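Toxin PAU_02230 (Photorhabdus asymbiotica subsp. asymbiotica ATCC 43949, PDB 6HV6) is a bacterial toxin, also known as PaTox, whose modelled part combines largely helical regions with a six-stranded antiparallel sheet covered by helices on both faces. Local coordinates at residues P196-P201 and S239-H244; P201-M206 and V306-N311; T272-T277 and M291-I296; V284-H289 and D339-H344. The protein carries 1 engineered substitution. One frame throughout, in Å; residues are numbered along the deposited sequence.

Contact 1: residues P196-P201 and S239-H244; sequences PSEALP and SLKELH. Engineered in segment 196-201: Ala-199 (natural residue Cys). With EPE (4-(2-hydroxyethyl)-1-piperazine ethanesulfonic acid), chain H.
Glu-198 curls back through a bend at chi2 (-63°), and His-244 carries its ring roughly opposite its own backbone N (chi1 -156°), which brings OE1 and ND1 together. The result is a His-carboxylate hydrogen bond that ties the N-cap residue of helix 199-211 to helix 235-244. His-244 ND1 donates to Glu-198 OE1 over 2.6 Å along a nearly straight path (164°). The oxygen sits close to the imidazole plane, whereas the nitrogen comes from above the carboxylate plane; the two flat groups are almost perpendicular. Pro-201 packs on one face of the ring: its CD lies 3.8 Å from the centroid of the His-244 ring, a CH-pi contact, with Leu-200 CB over the same face. Farther into the interface, Pro-201 CB packs 3.7 Å from Leu-240 CD2 and against CG of Leu-243. At the helix start, Ser-197 OG accepts from the N of engineered Ala-199 at 3.2 Å, forming an ST turn, and is hydrogen-bonded to Gln-188 NE2 as well. EPE lies beside this turn. Leu-200 N donates to its O1S at 2.8 Å, and His-244 NE2 reaches its O2S in a weak bond of 3.4 Å.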
loop_
_atom_site.group_PDB
_atom_site.type_symbol
_atom_site.label_atom_id
_atom_site.label_comp_id
_atom_site.label_asym_id
_atom_site.label_seq_id
_atom_site.Cartn_x
_atom_site.Cartn_y
_atom_site.Cartn_z
ATOM N N PRO A 196 4.560 6.796 -3.160
ATOM C CA PRO A 196 4.637 5.667 -4.093
ATOM C C PRO A 196 4.890 4.339 -3.385
ATOM O O PRO A 196 5.450 4.267 -2.288
ATOM C CB PRO A 196 5.809 6.046 -5.002
ATOM C CG PRO A 196 5.800 7.563 -4.991
ATOM C CD PRO A 196 5.405 7.930 -3.585
ATOM N N SER A 197 4.465 3.270 -4.049
ATOM C CA SER A 197 4.590 1.931 -3.498
ATOM C C SER A 197 6.028 1.606 -3.106
ATOM O O SER A 197 6.974 1.913 -3.830
ATOM C CB SER A 197 4.107 0.913 -4.522
ATOM O OG SER A 197 4.313 -0.385 -3.992
ATOM N N GLU A 198 6.196 0.949 -1.970
ATOM C CA GLU A 198 7.504 0.437 -1.585
ATOM C C GLU A 198 7.470 -1.083 -1.461
ATOM O O GLU A 198 8.134 -1.667 -0.617
ATOM C CB GLU A 198 7.994 1.084 -0.289
ATOM C CG GLU A 198 8.262 2.578 -0.410
ATOM C CD GLU A 198 9.378 2.900 -1.389
ATOM O OE1 GLU A 198 10.171 1.982 -1.700
ATOM O OE2 GLU A 198 9.449 4.066 -1.855
ATOM N N ALA A 199 6.710 -1.735 -2.337
ATOM C CA ALA A 199 6.462 -3.165 -2.193
ATOM C C ALA A 199 7.736 -3.990 -2.366
ATOM O O ALA A 199 7.888 -5.026 -1.713
ATOM C CB ALA A 199 5.390 -3.603 -3.201
ATOM N N LEU A 200 8.658 -3.570 -3.241
ATOM C CA LEU A 200 9.896 -4.326 -3.417
ATOM C C LEU A 200 10.730 -4.365 -2.135
ATOM O O LEU A 200 11.035 -5.466 -1.653
ATOM C CB LEU A 200 10.689 -3.778 -4.613
ATOM C CG LEU A 200 12.121 -4.313 -4.792
ATOM C CD1 LEU A 200 12.145 -5.828 -4.998
ATOM C CD2 LEU A 200 12.835 -3.614 -5.957
ATOM N N PRO A 201 11.111 -3.229 -1.539
ATOM C CA PRO A 201 11.896 -3.323 -0.299
ATOM C C PRO A 201 11.099 -3.892 0.858
ATOM O O PRO A 201 11.689 -4.547 1.723
ATOM C CB PRO A 201 12.323 -1.871 -0.031
ATOM C CG PRO A 201 11.265 -1.040 -0.734
ATOM C CD PRO A 201 10.939 -1.832 -1.975
ATOM N N SER A 239 14.786 3.954 4.917
ATOM C CA SER A 239 15.540 2.740 4.603
ATOM C C SER A 239 14.879 1.959 3.475
ATOM O O SER A 239 15.567 1.375 2.627
ATOM C CB SER A 239 15.678 1.853 5.847
ATOM O OG SER A 239 16.463 2.456 6.862
ATOM N N LEU A 240 13.543 1.920 3.461
ATOM C CA LEU A 240 12.827 1.262 2.371
ATOM C C LEU A 240 13.153 1.918 1.037
ATOM O O LEU A 240 13.440 1.231 0.047
ATOM C CB LEU A 240 11.316 1.288 2.637
ATOM C CG LEU A 240 10.777 0.368 3.741
ATOM C CD1 LEU A 240 9.308 0.676 4.014
ATOM C CD2 LEU A 240 10.931 -1.095 3.361
ATOM N N LYS A 241 13.128 3.256 0.992
ATOM C CA LYS A 241 13.472 3.945 -0.249
ATOM C C LYS A 241 14.888 3.611 -0.684
ATOM O O LYS A 241 15.157 3.458 -1.878
ATOM C CB LYS A 241 13.304 5.459 -0.100
ATOM C CG LYS A 241 11.866 5.930 -0.244
ATOM C CD LYS A 241 11.791 7.420 -0.513
ATOM C CE LYS A 241 12.406 8.206 0.634
ATOM N NZ LYS A 241 12.188 9.687 0.545
ATOM N N GLU A 242 15.802 3.473 0.271
ATOM C CA GLU A 242 17.185 3.188 -0.082
ATOM C C GLU A 242 17.354 1.741 -0.521
ATOM O O GLU A 242 18.063 1.461 -1.496
ATOM C CB GLU A 242 18.100 3.503 1.100
ATOM C CG GLU A 242 19.569 3.250 0.815
ATOM C CD GLU A 242 20.143 4.201 -0.219
ATOM O OE1 GLU A 242 19.490 5.228 -0.516
ATOM O OE2 GLU A 242 21.253 3.918 -0.728
ATOM N N LEU A 243 16.727 0.807 0.197
ATOM C CA LEU A 243 16.752 -0.591 -0.223
ATOM C C LEU A 243 16.129 -0.753 -1.605
ATOM O O LEU A 243 16.560 -1.606 -2.397
ATOM C CB LEU A 243 16.022 -1.446 0.818
ATOM C CG LEU A 243 15.922 -2.958 0.614
ATOM C CD1 LEU A 243 17.303 -3.603 0.390
ATOM C CD2 LEU A 243 15.236 -3.570 1.812
ATOM N N HIS A 244 15.143 0.092 -1.925
ATOM C CA HIS A 244 14.482 0.036 -3.229
ATOM C C HIS A 244 15.456 0.308 -4.375
ATOM O O HIS A 244 15.325 -0.271 -5.462
ATOM C CB HIS A 244 13.336 1.047 -3.255
ATOM C CG HIS A 244 12.259 0.721 -4.241
ATOM N ND1 HIS A 244 10.942 1.072 -4.038
ATOM C CD2 HIS A 244 12.302 0.096 -5.443
ATOM C CE1 HIS A 244 10.217 0.664 -5.065
ATOM N NE2 HIS A 244 11.017 0.065 -5.929
HETATM N N1 EPE H . 6.038 0.724 -8.802
HETATM C C9 EPE H . 6.927 0.283 -7.716
HETATM C C10 EPE H . 6.459 -1.104 -7.291
HETATM S S EPE H . 7.714 -2.185 -6.664
HETATM O O1S EPE H . 7.996 -1.679 -5.267
HETATM O O2S EPE H . 8.871 -2.043 -7.517
HETATM O O3S EPE H . 7.148 -3.513 -6.639
#

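Contact 2: residues P201-M206 and V306-N311; sequences PESVLM and VFYDPN. With EDO (1,2-ethanediol), chain G.
The ring of Tyr-308 is sandwiched: Met-206 covers one face, and the backbone N of Pro-310 lies over the opposite face, offset toward the rim. SD of Met-206 stands 5.2 Å from the centroid of the Tyr-308 ring and 14° off its normal, a rather distant Met-aromatic contact, with CE of the methionine over the same face. Bends at chi2 (60°) and chi3 fold the methionine chain back above the ring, while its CB touches Tyr-308 CE2 at 3.5 Å. At the ring edge lie backbone atoms of the helix, with Glu-202 O near the plane and 3.5 Å from Tyr-308 CE2, and Ser-203 CA beside it. That carbonyl oxygen already accepts from the N of Met-206 within the helix. The phenol end crosses the glutamate chain at about a right angle, its OH 3.5 Å from Glu-202 CB. This is helix-on-sheet packing: the axes of the short segments 201-206 and 306-309 pass 9.3 Å apart at 150°. Tyr-308 faces the helix, and the preceding Phe-307 meets Phe-327 of helix 320-334 edge-to-face on the other side of the sheet. Pro-310, just after the strand, points toward the helix, where Glu-202 OE1 comes 3.3 Å from its CB. Ser-203 OG lies 3.4 Å from Pro-310 CG, its hydroxyl being hydrogen-bonded to Ala-199 O. An Asx turn spans the proline: Asn-311 N donates to Asp-309 OD1 at 3.0 Å, and the same oxygen accepts from His-289 NE2.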
loop_
_atom_site.group_PDB
_atom_site.type_symbol
_atom_site.label_atom_id
_atom_site.label_comp_id
_atom_site.label_asym_id
_atom_site.label_seq_id
_atom_site.Cartn_x
_atom_site.Cartn_y
_atom_site.Cartn_z
ATOM N N PRO A 201 11.111 -3.229 -1.539
ATOM C CA PRO A 201 11.896 -3.323 -0.299
ATOM C C PRO A 201 11.099 -3.892 0.858
ATOM O O PRO A 201 11.689 -4.547 1.723
ATOM C CB PRO A 201 12.323 -1.871 -0.031
ATOM C CG PRO A 201 11.265 -1.040 -0.734
ATOM C CD PRO A 201 10.939 -1.832 -1.975
ATOM N N GLU A 202 9.786 -3.643 0.915
ATOM C CA GLU A 202 8.976 -4.259 1.960
ATOM C C GLU A 202 9.061 -5.777 1.876
ATOM O O GLU A 202 9.262 -6.454 2.887
ATOM C CB GLU A 202 7.522 -3.770 1.852
ATOM C CG GLU A 202 7.374 -2.328 2.345
ATOM C CD GLU A 202 6.130 -1.621 1.822
ATOM O OE1 GLU A 202 5.430 -2.155 0.940
ATOM O OE2 GLU A 202 5.853 -0.513 2.315
ATOM N N SER A 203 8.927 -6.323 0.667
ATOM C CA SER A 203 8.979 -7.774 0.484
ATOM C C SER A 203 10.345 -8.336 0.868
ATOM O O SER A 203 10.431 -9.347 1.572
ATOM C CB SER A 203 8.660 -8.121 -0.968
ATOM O OG SER A 203 7.320 -7.794 -1.300
ATOM N N VAL A 204 11.422 -7.695 0.409
ATOM C CA VAL A 204 12.775 -8.154 0.731
ATOM C C VAL A 204 13.027 -8.084 2.230
ATOM O O VAL A 204 13.576 -9.021 2.823
ATOM C CB VAL A 204 13.819 -7.331 -0.047
ATOM C CG1 VAL A 204 15.227 -7.628 0.464
ATOM C CG2 VAL A 204 13.719 -7.622 -1.533
ATOM N N LEU A 205 12.628 -6.976 2.870
ATOM C CA LEU A 205 12.860 -6.825 4.306
ATOM C C LEU A 205 12.032 -7.824 5.110
ATOM O O LEU A 205 12.515 -8.397 6.095
ATOM C CB LEU A 205 12.534 -5.382 4.733
ATOM C CG LEU A 205 12.941 -4.946 6.144
ATOM C CD1 LEU A 205 14.456 -4.956 6.281
ATOM C CD2 LEU A 205 12.366 -3.554 6.490
ATOM N N MET A 206 10.779 -8.040 4.712
ATOM C CA MET A 206 9.930 -9.006 5.406
ATOM C C MET A 206 10.418 -10.443 5.207
ATOM O O MET A 206 10.213 -11.300 6.079
ATOM C CB MET A 206 8.479 -8.857 4.926
ATOM C CG MET A 206 7.471 -9.729 5.688
ATOM S SD MET A 206 7.426 -9.360 7.442
ATOM C CE MET A 206 6.484 -7.818 7.436
ATOM N N VAL A 306 3.717 -18.793 4.180
ATOM C CA VAL A 306 3.277 -17.404 4.356
ATOM C C VAL A 306 3.235 -16.705 3.006
ATOM O O VAL A 306 4.192 -16.782 2.229
ATOM C CB VAL A 306 4.195 -16.628 5.320
ATOM C CG1 VAL A 306 3.597 -15.211 5.619
ATOM C CG2 VAL A 306 4.436 -17.404 6.602
ATOM N N PHE A 307 2.142 -16.000 2.741
ATOM C CA PHE A 307 2.024 -15.103 1.594
ATOM C C PHE A 307 1.973 -13.679 2.127
ATOM O O PHE A 307 1.056 -13.336 2.878
ATOM C CB PHE A 307 0.770 -15.427 0.775
ATOM C CG PHE A 307 0.468 -14.425 -0.323
ATOM C CD1 PHE A 307 1.494 -13.861 -1.079
ATOM C CD2 PHE A 307 -0.838 -14.063 -0.609
ATOM C CE1 PHE A 307 1.216 -12.944 -2.091
ATOM C CE2 PHE A 307 -1.126 -13.152 -1.624
ATOM C CZ PHE A 307 -0.099 -12.589 -2.358
ATOM N N TYR A 308 2.964 -12.865 1.770
ATOM C CA TYR A 308 3.006 -11.450 2.144
ATOM C C TYR A 308 2.715 -10.612 0.906
ATOM O O TYR A 308 3.517 -10.592 -0.037
ATOM C CB TYR A 308 4.363 -11.062 2.732
ATOM C CG TYR A 308 4.549 -9.560 2.979
ATOM C CD1 TYR A 308 3.519 -8.781 3.485
ATOM C CD2 TYR A 308 5.757 -8.936 2.717
ATOM C CE1 TYR A 308 3.687 -7.423 3.734
ATOM C CE2 TYR A 308 5.925 -7.569 2.957
ATOM C CZ TYR A 308 4.892 -6.834 3.459
ATOM O OH TYR A 308 5.064 -5.496 3.689
ATOM N N ASP A 309 1.558 -9.946 0.896
ATOM C CA ASP A 309 1.266 -8.930 -0.113
ATOM C C ASP A 309 1.375 -7.568 0.547
ATOM O O ASP A 309 0.509 -7.216 1.366
ATOM C CB ASP A 309 -0.125 -9.117 -0.714
ATOM C CG ASP A 309 -0.438 -8.116 -1.831
ATOM O OD1 ASP A 309 0.312 -7.145 -2.026
ATOM O OD2 ASP A 309 -1.444 -8.326 -2.537
ATOM N N PRO A 310 2.409 -6.782 0.232
ATOM C CA PRO A 310 2.547 -5.441 0.831
ATOM C C PRO A 310 1.308 -4.572 0.752
ATOM O O PRO A 310 1.149 -3.685 1.595
ATOM C CB PRO A 310 3.697 -4.835 0.019
ATOM C CG PRO A 310 4.581 -6.028 -0.268
ATOM C CD PRO A 310 3.584 -7.139 -0.589
ATOM N N ASN A 311 0.425 -4.793 -0.236
ATOM C CA ASN A 311 -0.800 -4.001 -0.312
ATOM C C ASN A 311 -1.779 -4.341 0.803
ATOM O O ASN A 311 -2.652 -3.522 1.107
ATOM C CB ASN A 311 -1.493 -4.205 -1.667
ATOM C CG ASN A 311 -0.880 -3.368 -2.763
ATOM O OD1 ASN A 311 -0.272 -2.338 -2.496
ATOM N ND2 ASN A 311 -1.033 -3.809 -4.010
HETATM C C1 EDO G . 0.007 -2.641 -7.676
HETATM O O1 EDO G . -0.111 -2.134 -6.343
HETATM C C2 EDO G . -1.191 -3.529 -7.982
HETATM O O2 EDO G . -2.385 -2.741 -7.918
#

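Contact 3: residues T272-T277 and M291-I296; sequences TKLFPT and MLISKI
Phe-275, the residue at which the chain leaves helix 271-274, lays its ring against Lys-295 of strand 289-296, so that a helix end and the loop after it cover an inner strand of the six-stranded antiparallel sheet. The ring contact is a CH-pi one: Lys-295 CB is 3.9 Å from the centroid of the Phe-275 ring and 19° off its normal, over the face. The opposite face is covered by CG of the preceding Leu-274, above the ring centre, so the phenyl group is held between its own neighbour and the strand. At the ring edge, near its plane, Ile-293 O approaches Phe-275 CE1 at 3.7 Å. Purely apolar packing is centred on Ile-293. Its CG1 occupies the crowded position between the backbone N and the carbonyl carbon (chi1 58°); CD1 then meets Leu-274 CD2 at 3.8 Å, the two side chains crossing at about a right angle. Ile-293 CG1 itself lies 4.1 Å from Phe-275 CZ. On the face of the strand away from Phe-275, Leu-292 and Ser-294 turn to helix 199-211. The polar interactions gather where the lysine ends. Its chain is extended throughout, with CG anti to the backbone N (chi1 177°), and runs past the ring to a salt bridge with Glu-271. A water molecule joins the same ammonium group to the loop backbone: it accepts from Lys-295 NZ at 2.6 Å, donates to Phe-275 O at 2.7 Å and gives a weak bond to Thr-277 O at 3.2 Å.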
loop_
_atom_site.group_PDB
_atom_site.type_symbol
_atom_site.label_atom_id
_atom_site.label_comp_id
_atom_site.label_asym_id
_atom_site.label_seq_id
_atom_site.Cartn_x
_atom_site.Cartn_y
_atom_site.Cartn_z
ATOM N N THR A 272 8.399 -28.461 -2.478
ATOM C CA THR A 272 9.784 -28.831 -2.215
ATOM C C THR A 272 10.726 -28.315 -3.295
ATOM O O THR A 272 11.940 -28.287 -3.077
ATOM C CB THR A 272 9.902 -30.351 -2.068
ATOM O OG1 THR A 272 9.462 -30.982 -3.275
ATOM C CG2 THR A 272 9.035 -30.846 -0.911
ATOM N N LYS A 273 10.193 -27.885 -4.439
ATOM C CA LYS A 273 11.008 -27.266 -5.475
ATOM C C LYS A 273 11.118 -25.762 -5.278
ATOM O O LYS A 273 12.188 -25.180 -5.483
ATOM C CB LYS A 273 10.420 -27.574 -6.856
ATOM C CG LYS A 273 10.396 -29.056 -7.194
ATOM C CD LYS A 273 11.791 -29.652 -7.083
ATOM C CE LYS A 273 11.789 -31.138 -7.391
ATOM N NZ LYS A 273 11.263 -31.426 -8.749
ATOM N N LEU A 274 10.023 -25.126 -4.869
ATOM C CA LEU A 274 10.025 -23.692 -4.631
ATOM C C LEU A 274 10.864 -23.334 -3.408
ATOM O O LEU A 274 11.615 -22.351 -3.420
ATOM C CB LEU A 274 8.583 -23.232 -4.453
ATOM C CG LEU A 274 8.225 -21.763 -4.416
ATOM C CD1 LEU A 274 8.347 -21.159 -5.793
ATOM C CD2 LEU A 274 6.810 -21.671 -3.910
ATOM N N PHE A 275 10.736 -24.116 -2.338
ATOM C CA PHE A 275 11.459 -23.891 -1.093
ATOM C C PHE A 275 12.453 -25.029 -0.910
ATOM O O PHE A 275 12.106 -26.082 -0.357
ATOM C CB PHE A 275 10.497 -23.811 0.092
ATOM C CG PHE A 275 9.391 -22.821 -0.096
ATOM C CD1 PHE A 275 9.673 -21.472 -0.252
ATOM C CD2 PHE A 275 8.067 -23.236 -0.112
ATOM C CE1 PHE A 275 8.656 -20.553 -0.420
ATOM C CE2 PHE A 275 7.046 -22.321 -0.280
ATOM C CZ PHE A 275 7.342 -20.974 -0.434
ATOM N N PRO A 276 13.698 -24.869 -1.359
ATOM C CA PRO A 276 14.681 -25.947 -1.178
ATOM C C PRO A 276 14.978 -26.249 0.279
ATOM O O PRO A 276 15.225 -27.411 0.627
ATOM C CB PRO A 276 15.922 -25.412 -1.911
ATOM C CG PRO A 276 15.419 -24.328 -2.809
ATOM C CD PRO A 276 14.267 -23.712 -2.068
ATOM N N THR A 277 14.961 -25.239 1.143
ATOM C CA THR A 277 15.252 -25.413 2.558
ATOM C C THR A 277 13.998 -25.170 3.394
ATOM O O THR A 277 13.027 -24.555 2.941
ATOM C CB THR A 277 16.384 -24.472 2.999
ATOM O OG1 THR A 277 15.955 -23.110 2.905
ATOM C CG2 THR A 277 17.608 -24.661 2.108
ATOM N N MET A 291 5.741 -9.073 -4.273
ATOM C CA MET A 291 5.154 -9.762 -3.139
ATOM C C MET A 291 6.162 -10.814 -2.681
ATOM O O MET A 291 7.285 -10.893 -3.185
ATOM C CB MET A 291 3.791 -10.351 -3.522
ATOM C CG MET A 291 2.712 -9.292 -3.876
ATOM S SD MET A 291 1.407 -10.035 -4.864
ATOM C CE MET A 291 2.246 -10.177 -6.437
ATOM N N LEU A 292 5.753 -11.651 -1.740
ATOM C CA LEU A 292 6.699 -12.566 -1.127
ATOM C C LEU A 292 5.956 -13.805 -0.669
ATOM O O LEU A 292 4.848 -13.699 -0.132
ATOM C CB LEU A 292 7.393 -11.890 0.065
ATOM C CG LEU A 292 8.296 -12.777 0.914
ATOM C CD1 LEU A 292 9.634 -12.891 0.228
ATOM C CD2 LEU A 292 8.416 -12.172 2.318
ATOM N N ILE A 293 6.562 -14.976 -0.866
ATOM C CA ILE A 293 6.047 -16.199 -0.268
ATOM C C ILE A 293 7.194 -16.902 0.432
ATOM O O ILE A 293 8.340 -16.867 -0.032
ATOM C CB ILE A 293 5.352 -17.123 -1.295
ATOM C CG1 ILE A 293 6.290 -17.509 -2.427
ATOM C CG2 ILE A 293 4.126 -16.434 -1.880
ATOM C CD1 ILE A 293 5.549 -18.140 -3.605
ATOM N N SER A 294 6.889 -17.522 1.566
ATOM C CA SER A 294 7.940 -18.054 2.412
ATOM C C SER A 294 7.474 -19.347 3.050
ATOM O O SER A 294 6.276 -19.610 3.174
ATOM C CB SER A 294 8.348 -17.047 3.496
ATOM O OG SER A 294 8.879 -15.869 2.918
ATOM N N LYS A 295 8.458 -20.148 3.449
ATOM C CA LYS A 295 8.274 -21.320 4.288
ATOM C C LYS A 295 9.143 -21.099 5.517
ATOM O O LYS A 295 10.342 -20.836 5.384
ATOM C CB LYS A 295 8.673 -22.592 3.526
ATOM C CG LYS A 295 8.599 -23.891 4.305
ATOM C CD LYS A 295 9.006 -25.083 3.415
ATOM C CE LYS A 295 8.881 -26.414 4.135
ATOM N NZ LYS A 295 9.243 -27.563 3.241
ATOM N N ILE A 296 8.544 -21.177 6.705
ATOM C CA ILE A 296 9.236 -20.894 7.960
ATOM C C ILE A 296 8.975 -22.018 8.960
ATOM O O ILE A 296 7.859 -22.541 9.037
ATOM C CB ILE A 296 8.783 -19.539 8.545
ATOM C CG1 ILE A 296 8.882 -18.437 7.485
ATOM C CG2 ILE A 296 9.614 -19.181 9.766
ATOM C CD1 ILE A 296 10.306 -18.182 6.990
HETATM O O HOH W 1 11.457 -27.232 2.010
#

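Contact 4: residues V284-H289 and D339-H344; sequences VDAPKH and DSVSFH. With EDO (1,2-ethanediol), chain E.
An antiparallel pairing adds strand 342-346, outermost within this chain, to the side of strand 280-286. Asp-285 and Ser-342 form the hydrogen-bonded pair: Asp-285 N donates to Ser-342 O and Ser-342 N to Asp-285 O, each at 2.9 Å. Val-284 and Phe-343 make the neighbouring non-hydrogen-bonded pair. Their side chains run side by side, with Val-284 CG2 3.9 Å from Phe-343 CE1. The other branch, Val-284 CG1, meets Val-341 CG1 at 3.6 Å, and Phe-327 of helix 320-334 packs on both valines. Strand 280-286 and strand 289-296 form a beta hairpin, joined by a type II turn from Ala-286 to His-289. Pro-287 in this turn sets its CD 3.2 Å from Ser-340 OG, a hydroxyl that is bonded to Pro-337 O. On the sheet face of Asp-285 and Ser-342, the carboxylate lies over the His-344 ring, their planes 31° apart. OD2 of Asp-285 is 3.1 Å from His-344 NE2, but the angle rules out a hydrogen bond; the other oxygen, OD1, makes a salt bridge to Arg-283 NE. The ring nitrogen has its partner at the edge, in plane, where Ser-342 OG, placed between backbone N and carbonyl carbon (chi1 58°), shares a 2.7 Å hydrogen bond with His-344 NE2.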
loop_
_atom_site.group_PDB
_atom_site.type_symbol
_atom_site.label_atom_id
_atom_site.label_comp_id
_atom_site.label_asym_id
_atom_site.label_seq_id
_atom_site.Cartn_x
_atom_site.Cartn_y
_atom_site.Cartn_z
ATOM N N VAL A 284 8.159 -12.479 -5.366
ATOM C CA VAL A 284 7.179 -12.572 -6.451
ATOM C C VAL A 284 7.170 -11.247 -7.201
ATOM O O VAL A 284 6.793 -10.216 -6.637
ATOM C CB VAL A 284 5.770 -12.905 -5.932
ATOM C CG1 VAL A 284 4.792 -13.085 -7.120
ATOM C CG2 VAL A 284 5.793 -14.182 -5.102
ATOM N N ASP A 285 7.578 -11.266 -8.464
ATOM C CA ASP A 285 7.520 -10.079 -9.308
ATOM C C ASP A 285 6.244 -10.123 -10.139
ATOM O O ASP A 285 5.930 -11.153 -10.741
ATOM C CB ASP A 285 8.737 -9.994 -10.231
ATOM C CG ASP A 285 10.042 -9.841 -9.473
ATOM O OD1 ASP A 285 10.014 -9.379 -8.302
ATOM O OD2 ASP A 285 11.096 -10.180 -10.056
ATOM N N ALA A 286 5.511 -9.007 -10.162
ATOM C CA ALA A 286 4.226 -8.911 -10.859
ATOM C C ALA A 286 4.138 -7.525 -11.488
ATOM O O ALA A 286 5.012 -6.690 -11.223
ATOM C CB ALA A 286 3.072 -9.157 -9.883
ATOM N N PRO A 287 3.124 -7.228 -12.337
ATOM C CA PRO A 287 3.060 -5.892 -12.946
ATOM C C PRO A 287 3.062 -4.772 -11.917
ATOM O O PRO A 287 2.105 -4.617 -11.154
ATOM C CB PRO A 287 1.745 -5.935 -13.733
ATOM C CG PRO A 287 1.631 -7.369 -14.159
ATOM C CD PRO A 287 2.161 -8.156 -12.969
ATOM N N LYS A 288 4.158 -4.006 -11.880
ATOM C CA LYS A 288 4.311 -2.858 -10.969
ATOM C C LYS A 288 4.054 -3.228 -9.513
ATOM O O LYS A 288 3.545 -2.425 -8.728
ATOM C CB LYS A 288 3.400 -1.704 -11.395
ATOM C CG LYS A 288 3.747 -1.143 -12.765
ATOM C CD LYS A 288 2.710 -0.145 -13.241
ATOM C CE LYS A 288 3.126 0.474 -14.569
ATOM N NZ LYS A 288 4.418 1.220 -14.450
ATOM N N HIS A 289 4.441 -4.444 -9.131
ATOM C CA HIS A 289 4.186 -4.900 -7.772
ATOM C C HIS A 289 5.199 -5.969 -7.404
ATOM O O HIS A 289 5.734 -6.664 -8.271
ATOM C CB HIS A 289 2.755 -5.447 -7.623
ATOM C CG HIS A 289 2.307 -5.597 -6.198
ATOM N ND1 HIS A 289 2.674 -4.711 -5.203
ATOM C CD2 HIS A 289 1.494 -6.509 -5.610
ATOM C CE1 HIS A 289 2.129 -5.091 -4.057
ATOM N NE2 HIS A 289 1.402 -6.174 -4.279
ATOM N N ASP A 339 1.834 -15.224 -17.195
ATOM C CA ASP A 339 3.201 -14.973 -17.632
ATOM C C ASP A 339 3.777 -13.682 -17.069
ATOM O O ASP A 339 4.961 -13.414 -17.284
ATOM C CB ASP A 339 3.273 -14.924 -19.158
ATOM C CG ASP A 339 2.295 -13.933 -19.750
ATOM O OD1 ASP A 339 1.073 -14.116 -19.581
ATOM O OD2 ASP A 339 2.747 -12.955 -20.370
ATOM N N SER A 340 2.975 -12.867 -16.396
ATOM C CA SER A 340 3.481 -11.633 -15.827
ATOM C C SER A 340 3.906 -11.805 -14.382
ATOM O O SER A 340 4.477 -10.876 -13.813
ATOM C CB SER A 340 2.438 -10.518 -15.928
ATOM O OG SER A 340 1.455 -10.619 -14.910
ATOM N N VAL A 341 3.659 -12.972 -13.792
ATOM C CA VAL A 341 3.973 -13.250 -12.395
ATOM C C VAL A 341 5.126 -14.248 -12.366
ATOM O O VAL A 341 5.035 -15.325 -12.964
ATOM C CB VAL A 341 2.748 -13.793 -11.642
ATOM C CG1 VAL A 341 3.117 -14.116 -10.187
ATOM C CG2 VAL A 341 1.593 -12.792 -11.707
ATOM N N SER A 342 6.214 -13.898 -11.677
ATOM C CA SER A 342 7.411 -14.739 -11.702
ATOM C C SER A 342 7.980 -14.856 -10.297
ATOM O O SER A 342 7.694 -14.041 -9.416
ATOM C CB SER A 342 8.488 -14.204 -12.665
ATOM O OG SER A 342 8.892 -12.880 -12.333
ATOM N N PHE A 343 8.800 -15.887 -10.106
ATOM C CA PHE A 343 9.231 -16.317 -8.786
ATOM C C PHE A 343 10.747 -16.315 -8.727
ATOM O O PHE A 343 11.405 -16.863 -9.615
ATOM C CB PHE A 343 8.667 -17.702 -8.470
ATOM C CG PHE A 343 7.166 -17.730 -8.456
ATOM C CD1 PHE A 343 6.471 -17.358 -7.325
ATOM C CD2 PHE A 343 6.459 -18.069 -9.593
ATOM C CE1 PHE A 343 5.090 -17.358 -7.313
ATOM C CE2 PHE A 343 5.078 -18.072 -9.590
ATOM C CZ PHE A 343 4.393 -17.717 -8.452
ATOM N N HIS A 344 11.292 -15.712 -7.675
ATOM C CA HIS A 344 12.725 -15.475 -7.604
ATOM C C HIS A 344 13.228 -15.803 -6.206
ATOM O O HIS A 344 12.843 -15.141 -5.236
ATOM C CB HIS A 344 13.031 -14.028 -7.987
ATOM C CG HIS A 344 12.512 -13.657 -9.342
ATOM N ND1 HIS A 344 13.296 -13.685 -10.476
ATOM C CD2 HIS A 344 11.277 -13.277 -9.749
ATOM C CE1 HIS A 344 12.573 -13.318 -11.519
ATOM N NE2 HIS A 344 11.343 -13.064 -11.105
HETATM C C1 EDO E . 5.517 -11.579 -21.151
HETATM O O1 EDO E . 5.611 -12.995 -20.981
HETATM C C2 EDO E . 5.460 -11.256 -22.640
HETATM O O2 EDO E . 5.088 -9.881 -22.795
#

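From the N terminus, the start of helix 199-211, with the loop before it, opens contact 1, and the helix itself opens contact 2; they share Pro-201. Contact 1 closes first, when the chain comes back in helix 235-244. Contact 2 stays open across about a hundred residues, until strand 304-309, and thus crosses contact 1. Within its span, contact 3 opens at helix 271-274 and closes after only 13 intervening residues, on strand 289-296. Contact 4 opens between the two segments of contact 3 and closes last, at strand 342-346, crossing contacts 2 and 3. Contacts 2, 3 and 4 all reach the six-stranded sheet, while contact 1 fastens a further helix to the one that covers it; His-289 and Asp-309 connect contacts 4 and 2.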